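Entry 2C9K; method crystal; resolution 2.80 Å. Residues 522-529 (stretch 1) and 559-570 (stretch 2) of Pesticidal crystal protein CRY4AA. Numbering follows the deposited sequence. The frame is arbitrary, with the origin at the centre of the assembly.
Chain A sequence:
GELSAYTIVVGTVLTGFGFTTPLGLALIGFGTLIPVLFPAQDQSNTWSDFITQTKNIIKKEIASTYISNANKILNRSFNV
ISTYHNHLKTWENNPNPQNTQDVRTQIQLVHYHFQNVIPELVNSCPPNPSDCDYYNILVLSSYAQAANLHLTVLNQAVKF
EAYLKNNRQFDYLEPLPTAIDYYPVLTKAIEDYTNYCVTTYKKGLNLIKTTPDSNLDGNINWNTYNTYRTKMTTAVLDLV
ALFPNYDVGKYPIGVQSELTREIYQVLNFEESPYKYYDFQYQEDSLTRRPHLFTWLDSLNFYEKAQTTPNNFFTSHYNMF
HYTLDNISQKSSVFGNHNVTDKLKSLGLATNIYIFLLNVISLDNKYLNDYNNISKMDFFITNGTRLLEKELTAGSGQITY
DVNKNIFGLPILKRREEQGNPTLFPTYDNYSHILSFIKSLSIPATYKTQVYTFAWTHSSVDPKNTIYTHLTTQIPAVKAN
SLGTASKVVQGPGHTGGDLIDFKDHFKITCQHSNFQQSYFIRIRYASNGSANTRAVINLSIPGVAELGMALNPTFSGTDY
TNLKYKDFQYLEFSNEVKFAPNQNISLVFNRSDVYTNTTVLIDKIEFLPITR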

# COMPACT_ATOMS: atom_id res chain seq x y z
N ARG A 522 -8.94 11.30 17.21
CA ARG A 522 -9.04 12.26 16.10
C ARG A 522 -9.38 11.55 14.80
O ARG A 522 -8.91 10.44 14.56
CB ARG A 522 -7.70 12.98 15.96
CG ARG A 522 -7.66 14.06 14.92
CD ARG A 522 -6.32 14.76 14.96
NE ARG A 522 -5.26 14.02 14.28
CZ ARG A 522 -3.99 14.40 14.27
NH1 ARG A 522 -3.61 15.50 14.90
NH2 ARG A 522 -3.08 13.69 13.60
N ILE A 523 -10.17 12.19 13.94
CA ILE A 523 -10.58 11.57 12.68
C ILE A 523 -10.12 12.31 11.41
O ILE A 523 -10.21 13.53 11.33
CB ILE A 523 -12.13 11.45 12.66
CG1 ILE A 523 -12.56 10.27 13.52
CG2 ILE A 523 -12.64 11.27 11.25
CD1 ILE A 523 -14.05 10.20 13.66
N ARG A 524 -9.63 11.55 10.43
CA ARG A 524 -9.19 12.11 9.15
C ARG A 524 -10.27 11.70 8.16
O ARG A 524 -10.35 10.54 7.77
CB ARG A 524 -7.83 11.52 8.72
CG ARG A 524 -7.23 12.18 7.46
CD ARG A 524 -5.76 11.81 7.26
NE ARG A 524 -5.08 12.62 6.25
CZ ARG A 524 -5.07 12.38 4.93
NH1 ARG A 524 -5.72 11.34 4.43
NH2 ARG A 524 -4.40 13.18 4.11
N TYR A 525 -11.10 12.66 7.76
CA TYR A 525 -12.21 12.39 6.86
C TYR A 525 -12.31 13.39 5.73
O TYR A 525 -11.58 14.38 5.68
CB TYR A 525 -13.51 12.48 7.65
CG TYR A 525 -13.84 13.92 7.98
CD1 TYR A 525 -14.90 14.58 7.35
CD2 TYR A 525 -13.02 14.66 8.83
CE1 TYR A 525 -15.13 15.94 7.57
CE2 TYR A 525 -13.24 16.02 9.05
CZ TYR A 525 -14.29 16.65 8.41
OH TYR A 525 -14.49 17.99 8.62
N ALA A 526 -13.27 13.13 4.84
CA ALA A 526 -13.57 13.98 3.70
C ALA A 526 -15.08 14.16 3.76
O ALA A 526 -15.79 13.30 4.29
CB ALA A 526 -13.17 13.30 2.40
N SER A 527 -15.59 15.27 3.23
CA SER A 527 -17.02 15.51 3.29
C SER A 527 -17.46 16.70 2.46
O SER A 527 -16.83 17.76 2.50
CB SER A 527 -17.44 15.74 4.74
OG SER A 527 -18.80 16.15 4.82
N ASN A 528 -18.53 16.54 1.70
CA ASN A 528 -19.05 17.65 0.92
C ASN A 528 -20.13 18.29 1.79
O ASN A 528 -19.92 18.50 2.98
CB ASN A 528 -19.61 17.18 -0.43
CG ASN A 528 -20.49 15.96 -0.30
OD1 ASN A 528 -21.13 15.76 0.73
ND2 ASN A 528 -20.54 15.15 -1.35
N GLY A 529 -21.29 18.59 1.21
CA GLY A 529 -22.35 19.23 1.98
C GLY A 529 -22.03 20.69 2.28
O GLY A 529 -21.11 21.26 1.70
N ASP A 559 -17.44 13.49 -7.01
CA ASP A 559 -16.38 12.60 -7.46
C ASP A 559 -15.40 12.38 -6.32
O ASP A 559 -14.47 13.17 -6.12
CB ASP A 559 -15.63 13.18 -8.66
CG ASP A 559 -14.96 12.11 -9.49
OD1 ASP A 559 -14.54 11.09 -8.90
OD2 ASP A 559 -14.86 12.29 -10.72
N TYR A 560 -15.62 11.30 -5.58
CA TYR A 560 -14.79 10.95 -4.44
C TYR A 560 -13.55 10.22 -4.87
O TYR A 560 -12.54 10.22 -4.17
CB TYR A 560 -15.58 10.07 -3.48
CG TYR A 560 -17.00 10.51 -3.30
CD1 TYR A 560 -18.05 9.66 -3.63
CD2 TYR A 560 -17.30 11.78 -2.83
CE1 TYR A 560 -19.37 10.07 -3.50
CE2 TYR A 560 -18.61 12.21 -2.69
CZ TYR A 560 -19.64 11.35 -3.03
OH TYR A 560 -20.94 11.77 -2.89
N THR A 561 -13.63 9.58 -6.03
CA THR A 561 -12.49 8.81 -6.55
C THR A 561 -11.25 9.65 -6.75
O THR A 561 -10.14 9.17 -6.53
CB THR A 561 -12.80 8.14 -7.89
OG1 THR A 561 -13.92 8.79 -8.51
CG2 THR A 561 -13.08 6.66 -7.68
N ASN A 562 -11.43 10.90 -7.16
CA ASN A 562 -10.27 11.75 -7.37
C ASN A 562 -10.15 12.91 -6.40
O ASN A 562 -9.81 14.03 -6.79
CB ASN A 562 -10.21 12.24 -8.83
CG ASN A 562 -11.59 12.47 -9.44
OD1 ASN A 562 -12.41 13.23 -8.89
ND2 ASN A 562 -11.85 11.83 -10.58
N LEU A 563 -10.42 12.65 -5.13
CA LEU A 563 -10.30 13.67 -4.10
C LEU A 563 -8.83 14.06 -3.98
O LEU A 563 -7.93 13.22 -4.14
CB LEU A 563 -10.79 13.15 -2.74
CG LEU A 563 -12.28 12.91 -2.54
CD1 LEU A 563 -12.55 12.55 -1.09
CD2 LEU A 563 -13.06 14.15 -2.93
N LYS A 564 -8.57 15.33 -3.71
CA LYS A 564 -7.20 15.79 -3.59
C LYS A 564 -6.76 15.73 -2.15
O LYS A 564 -7.56 15.48 -1.25
CB LYS A 564 -7.07 17.22 -4.11
CG LYS A 564 -7.56 17.39 -5.53
CD LYS A 564 -6.92 16.39 -6.46
CE LYS A 564 -7.60 16.39 -7.81
NZ LYS A 564 -7.15 15.24 -8.65
N TYR A 565 -5.47 15.95 -1.93
CA TYR A 565 -4.89 15.91 -0.60
C TYR A 565 -5.57 16.93 0.31
O TYR A 565 -5.88 16.62 1.46
CB TYR A 565 -3.40 16.21 -0.68
CG TYR A 565 -2.73 16.35 0.66
CD1 TYR A 565 -2.31 15.23 1.38
CD2 TYR A 565 -2.54 17.61 1.22
CE1 TYR A 565 -1.72 15.37 2.62
CE2 TYR A 565 -1.95 17.75 2.46
CZ TYR A 565 -1.54 16.64 3.16
OH TYR A 565 -0.98 16.81 4.39
N LYS A 566 -5.80 18.13 -0.19
CA LYS A 566 -6.44 19.18 0.59
C LYS A 566 -7.88 18.84 0.96
O LYS A 566 -8.45 19.44 1.86
CB LYS A 566 -6.37 20.50 -0.18
CG LYS A 566 -7.13 21.65 0.44
CD LYS A 566 -8.57 21.68 -0.04
CE LYS A 566 -8.64 22.00 -1.53
NZ LYS A 566 -8.02 23.32 -1.83
N ASP A 567 -8.45 17.86 0.27
CA ASP A 567 -9.83 17.44 0.50
C ASP A 567 -10.05 16.70 1.80
O ASP A 567 -11.18 16.62 2.28
CB ASP A 567 -10.33 16.59 -0.67
CG ASP A 567 -10.44 17.38 -1.97
OD1 ASP A 567 -10.62 16.76 -3.04
OD2 ASP A 567 -10.35 18.63 -1.91
N PHE A 568 -8.99 16.14 2.37
CA PHE A 568 -9.11 15.44 3.64
C PHE A 568 -8.63 16.35 4.75
O PHE A 568 -7.59 17.00 4.63
CB PHE A 568 -8.29 14.14 3.64
CG PHE A 568 -8.85 13.08 2.73
CD1 PHE A 568 -8.57 13.07 1.37
CD2 PHE A 568 -9.70 12.10 3.24
CE1 PHE A 568 -9.12 12.12 0.53
CE2 PHE A 568 -10.27 11.15 2.41
CZ PHE A 568 -9.97 11.16 1.05
N GLN A 569 -9.40 16.42 5.83
CA GLN A 569 -9.05 17.26 6.97
C GLN A 569 -9.11 16.51 8.30
O GLN A 569 -9.47 15.32 8.33
CB GLN A 569 -9.96 18.49 7.00
CG GLN A 569 -9.67 19.45 5.86
CD GLN A 569 -8.24 19.97 5.88
OE1 GLN A 569 -7.74 20.51 4.89
NE2 GLN A 569 -7.57 19.82 7.03
N TYR A 570 -8.76 17.19 9.38
CA TYR A 570 -8.74 16.55 10.69
C TYR A 570 -9.62 17.17 11.76
O TYR A 570 -9.54 18.36 12.03
CB TYR A 570 -7.31 16.53 11.24
CG TYR A 570 -6.30 15.73 10.44
CD1 TYR A 570 -5.93 16.13 9.15
CD2 TYR A 570 -5.67 14.62 11.00
CE1 TYR A 570 -4.95 15.43 8.44
CE2 TYR A 570 -4.69 13.92 10.30
CZ TYR A 570 -4.34 14.33 9.03
OH TYR A 570 -3.36 13.65 8.34
O HOH W 1 -3.77 15.12 5.63

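A short antiparallel pairing often needs few backbone hydrogen bonds, provided the side chains on the sheet's faces continue the contact. The meeting of 522-529 with 559-570 in CRY4AA illustrates the principle. The first stretch is extended from R522 to S527; the second passes through a type I turn from Y560 to L563 and a 3-10 segment at 565-567 before joining the sheet. D567 helps to shape this approach: its OD1 accepts a hydrogen bond from K564 N at 2.6 Å, while D567 N donates to K564 O at 3.0 Å, so the chain is held in a tight turn just before it pairs.

The pairing rests on one reciprocal couple. Y525 N donates to Q569 O at 3.2 Å, and Q569 N donates to Y525 O at 3.0 Å. The neighbouring pair, R524 with Y570, is of the non-hydrogen-bonded kind, and its CA atoms lie 4.7 Å apart. Here the close approach brings CA-H...O contacts: R524 CA lies 3.3 Å from Q569 O, and Y570 CA lies 3.4 Å from I523 O. F568 CA adds a third, 3.4 Å from Y525 O.

Side chains alternate between the faces. R524 and Y570 share one, and they bury more area across this contact than any other residues. The extended arginine lays its aliphatic part over the tyrosine ring, with R524 CG 4.1 Å from the centroid of the Y570 ring and close to the ring normal. Arginine suits the position because its methylenes can cover an aromatic face while its guanidinium reaches on to polar partners. R524 NE comes within 2.9 Å of Y570 OH, and a water accepts a hydrogen bond from R524 NH2 at 2.5 Å and is also hydrogen-bonded to Y570 OH at 3.1 Å. F568 CB covers one face of the same guanidinium, with R524 NH1 3.9 Å from F568 CB. R522 approaches the tyrosine differently, its NE 3.4 Å from Y570 CD2 at the ring edge.

Farther along, the contact becomes apolar. A526 CB sits over the face of the F568 ring, 4.0 Å from its centroid, and also meets L563 CD1 at 3.6 Å. The small methyl packs against both larger side chains, and all three residues are buried. Y525 and Q569 point to the other face of the sheet, where the tyrosine is buried and the glutamine exposed; their main contribution to the pairing comes from the backbone.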